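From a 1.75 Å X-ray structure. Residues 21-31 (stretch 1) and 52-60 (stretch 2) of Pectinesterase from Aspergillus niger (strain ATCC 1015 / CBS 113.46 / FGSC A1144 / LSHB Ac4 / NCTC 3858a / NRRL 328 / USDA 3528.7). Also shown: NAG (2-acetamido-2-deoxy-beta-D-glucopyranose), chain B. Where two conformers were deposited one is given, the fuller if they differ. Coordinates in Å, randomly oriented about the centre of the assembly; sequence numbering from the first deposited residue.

Stretch 1 (21-31) TIGDALDALGS
Stretch 2 (52-60) DYAGNLTLY

A short helix beginning at Ile22 packs against a strand that begins at Leu57 and continues beyond Tyr60, and the loop that leads into it. The N-to-C directions of helix and strand lie 158° apart, nearly antiparallel, and their axes approach to 11.7 Å, a spacing filled by side chains. The nearest CA atoms across the stretches are those of Ile22 and Leu59, 9.6 Å apart. No direct hydrogen bond joins the stretches; 294 Å² of surface, both sides summed, is buried mainly by apolar groups.

Leu29 covers the most. Its CA-to-CB bond points toward the other stretch, and with chi1 -62° (m) and chi2 177° (t) it reaches two partners. Leu29 CB lies 3.6 Å from Tyr53 CE1, while Leu29 CD1 sits over one face of the Tyr53 ring, 4.1 Å from its centroid and 19° off the normal, a CH-pi contact. The same methyl, Leu29 CD1, meets Leu57 CD1 at 3.6 Å, so one branched side chain bridges loop and strand.

Tyr53, nearly as extensive in its contact, is buried, with phi/psi -56/139, chi1 -177° (t) and chi2 62°. Its flat ring offers a face to the leucine methyl and an edge to the backbone: Gly30 O lies near the ring plane, 3.8 Å from Tyr53 CD1. Tyr53 OH is hydrogen-bonded elsewhere in the structure. Gly30 is the first residue to leave helical phi/psi, at 61/-152, a positive phi that favours glycine. Its carbonyl also accepts from a water (water O to Gly30 O 2.8 Å), which in turn accepts from Ala54 N (water O to Ala54 N 2.9 Å), the polar link between the stretches.

Leu57 (phi/psi -104/137; chi1 175°, t; chi2 66°, p) and Leu59 (-110/121; -171°, t; 58°, p) both point toward the helix, as alternate strand residues can, whereas Thr58 between them makes no contact. Leu57 CD2 touches Leu26 CD2 at 3.8 Å; Leu26 (m, t) starts sideways but its end comes nearer. Farther along, Ile22 CG2 (chi1 m, chi2 t) meets Leu59 CD1 more loosely at 4.5 Å. Ile22, Leu26 and Leu29, spaced four and three apart, thus form an apolar stripe along the helix.

Thr21 caps the helix, chi1 77° (p): Asp24 N donates to Thr21 OG1 at 2.9 Å. Within the helix, Leu26 N donates to Ile22 O at 3.0 Å; toward the C-terminal side, Leu29 N donates to Leu26 O at 3.1 Å and Gly30 N to Asp27 O at 3.0 Å.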

# COMPACT_ATOMS: atom_id res chain seq x y z
N THR A 21 1.36 -22.89 -8.84
CA THR A 21 0.76 -21.56 -8.76
C THR A 21 0.43 -21.16 -7.30
O THR A 21 0.20 -22.00 -6.43
CB THR A 21 -0.53 -21.45 -9.62
OG1 THR A 21 -1.63 -22.09 -8.97
CG2 THR A 21 -0.32 -22.03 -11.03
N ILE A 22 0.39 -19.85 -7.06
CA ILE A 22 -0.01 -19.33 -5.77
C ILE A 22 -1.48 -19.68 -5.53
O ILE A 22 -1.85 -20.09 -4.44
CB ILE A 22 0.24 -17.82 -5.63
CG1 ILE A 22 1.73 -17.51 -5.84
CG2 ILE A 22 -0.19 -17.32 -4.26
CD1 ILE A 22 2.03 -16.05 -6.01
N GLY A 23 -2.31 -19.53 -6.55
CA GLY A 23 -3.72 -19.89 -6.48
C GLY A 23 -3.96 -21.32 -6.03
O GLY A 23 -4.88 -21.58 -5.27
N ASP A 24 -3.15 -22.26 -6.50
CA ASP A 24 -3.29 -23.65 -6.09
C ASP A 24 -3.00 -23.80 -4.60
O ASP A 24 -3.68 -24.57 -3.92
CB ASP A 24 -2.39 -24.57 -6.91
CG ASP A 24 -2.86 -24.73 -8.33
OD1 ASP A 24 -3.99 -24.35 -8.66
OD2 ASP A 24 -2.08 -25.24 -9.14
N ALA A 25 -1.99 -23.08 -4.08
CA ALA A 25 -1.68 -23.16 -2.64
C ALA A 25 -2.79 -22.54 -1.77
O ALA A 25 -3.16 -23.09 -0.74
CB ALA A 25 -0.35 -22.50 -2.32
N LEU A 26 -3.29 -21.38 -2.20
CA LEU A 26 -4.44 -20.75 -1.54
C LEU A 26 -5.64 -21.71 -1.50
O LEU A 26 -6.27 -21.88 -0.46
CB LEU A 26 -4.83 -19.44 -2.25
CG LEU A 26 -3.82 -18.29 -2.15
CD1 LEU A 26 -4.24 -17.13 -3.05
CD2 LEU A 26 -3.70 -17.82 -0.70
N ASP A 27 -5.94 -22.34 -2.64
CA ASP A 27 -7.01 -23.36 -2.72
C ASP A 27 -6.76 -24.50 -1.73
O ASP A 27 -7.69 -24.97 -1.07
CB ASP A 27 -7.15 -23.95 -4.14
CG ASP A 27 -7.73 -22.96 -5.16
OD1 ASP A 27 -8.26 -21.91 -4.77
OD2 ASP A 27 -7.65 -23.23 -6.38
N ALA A 28 -5.51 -24.94 -1.64
CA ALA A 28 -5.14 -26.02 -0.73
C ALA A 28 -5.39 -25.72 0.75
O ALA A 28 -5.48 -26.63 1.55
CB ALA A 28 -3.68 -26.42 -0.93
N LEU A 29 -5.49 -24.45 1.13
CA LEU A 29 -5.84 -24.10 2.51
C LEU A 29 -7.26 -24.49 2.87
O LEU A 29 -7.54 -24.80 4.02
CB LEU A 29 -5.68 -22.59 2.75
CG LEU A 29 -4.25 -22.05 2.56
CD1 LEU A 29 -4.26 -20.55 2.76
CD2 LEU A 29 -3.26 -22.72 3.50
N GLY A 30 -8.16 -24.44 1.88
CA GLY A 30 -9.56 -24.80 2.09
C GLY A 30 -10.26 -23.94 3.12
O GLY A 30 -9.91 -22.78 3.32
N SER A 31 -11.27 -24.52 3.76
CA SER A 31 -12.03 -23.86 4.82
C SER A 31 -11.42 -24.31 6.13
O SER A 31 -11.58 -25.46 6.54
CB SER A 31 -13.50 -24.26 4.76
OG SER A 31 -13.99 -24.23 3.43
N ASP A 52 -9.17 -14.86 0.83
CA ASP A 52 -10.33 -14.86 1.72
C ASP A 52 -10.28 -15.95 2.78
O ASP A 52 -11.29 -16.30 3.35
CB ASP A 52 -11.63 -14.96 0.92
CG ASP A 52 -11.70 -16.22 0.07
OD1 ASP A 52 -10.83 -17.11 0.26
OD2 ASP A 52 -12.60 -16.31 -0.78
N TYR A 53 -9.09 -16.47 3.06
CA TYR A 53 -8.91 -17.53 4.05
C TYR A 53 -9.48 -17.10 5.41
O TYR A 53 -9.31 -15.94 5.83
CB TYR A 53 -7.42 -17.84 4.15
CG TYR A 53 -7.07 -18.98 5.08
CD1 TYR A 53 -7.54 -20.27 4.84
CD2 TYR A 53 -6.27 -18.76 6.19
CE1 TYR A 53 -7.22 -21.31 5.70
CE2 TYR A 53 -5.95 -19.79 7.06
CZ TYR A 53 -6.43 -21.07 6.80
OH TYR A 53 -6.12 -22.12 7.65
N ALA A 54 -10.17 -18.03 6.08
CA ALA A 54 -10.83 -17.75 7.35
C ALA A 54 -9.86 -17.58 8.51
O ALA A 54 -10.14 -16.86 9.45
CB ALA A 54 -11.85 -18.83 7.67
N GLY A 55 -8.73 -18.26 8.46
CA GLY A 55 -7.73 -18.13 9.50
C GLY A 55 -6.71 -17.03 9.22
O GLY A 55 -6.86 -16.25 8.29
N ASN A 56 -5.69 -16.95 10.07
CA ASN A 56 -4.62 -15.97 9.88
C ASN A 56 -3.57 -16.52 8.92
O ASN A 56 -2.87 -17.48 9.25
CB ASN A 56 -3.98 -15.60 11.21
CG ASN A 56 -4.70 -14.45 11.90
OD1 ASN A 56 -5.74 -13.96 11.42
ND2 ASN A 56 -3.97 -14.60 13.25
N LEU A 57 -3.50 -15.92 7.74
CA LEU A 57 -2.59 -16.36 6.68
C LEU A 57 -1.41 -15.42 6.60
O LEU A 57 -1.58 -14.19 6.69
CB LEU A 57 -3.31 -16.39 5.33
CG LEU A 57 -2.50 -16.72 4.09
CD1 LEU A 57 -2.02 -18.16 4.16
CD2 LEU A 57 -3.31 -16.51 2.83
N THR A 58 -0.22 -16.01 6.45
CA THR A 58 1.00 -15.27 6.09
C THR A 58 1.55 -15.78 4.77
O THR A 58 1.72 -17.00 4.57
CB THR A 58 2.07 -15.40 7.19
OG1 THR A 58 1.53 -14.89 8.40
CG2 THR A 58 3.32 -14.59 6.83
N LEU A 59 1.81 -14.85 3.84
CA LEU A 59 2.43 -15.17 2.57
C LEU A 59 3.86 -14.61 2.53
O LEU A 59 4.06 -13.41 2.71
CB LEU A 59 1.59 -14.55 1.45
CG LEU A 59 1.85 -14.87 -0.01
CD1 LEU A 59 1.76 -16.35 -0.37
CD2 LEU A 59 0.81 -14.09 -0.81
N TYR A 60 4.85 -15.49 2.34
CA TYR A 60 6.25 -15.11 2.34
C TYR A 60 6.84 -15.28 0.97
O TYR A 60 6.68 -16.33 0.36
CB TYR A 60 7.06 -16.05 3.22
CG TYR A 60 6.75 -16.07 4.67
CD1 TYR A 60 7.15 -15.03 5.50
CD2 TYR A 60 6.10 -17.15 5.25
CE1 TYR A 60 6.91 -15.06 6.86
CE2 TYR A 60 5.85 -17.18 6.61
CZ TYR A 60 6.26 -16.14 7.41
OH TYR A 60 6.00 -16.18 8.76
C1 NAG B . -5.34 -14.00 14.74
C2 NAG B . -4.85 -14.76 15.96
C3 NAG B . -5.03 -13.81 17.14
C4 NAG B . -4.30 -12.48 16.87
C5 NAG B . -4.54 -11.93 15.44
C6 NAG B . -3.57 -10.82 15.06
C7 NAG B . -4.95 -17.23 15.91
C8 NAG B . -5.79 -18.47 16.05
N2 NAG B . -5.54 -16.04 16.08
O3 NAG B . -4.56 -14.42 18.33
O4 NAG B . -4.69 -11.49 17.81
O5 NAG B . -4.41 -12.96 14.48
O6 NAG B . -3.93 -10.29 13.80
O7 NAG B . -3.76 -17.37 15.65
O HOH W 1 -10.69 -20.74 5.14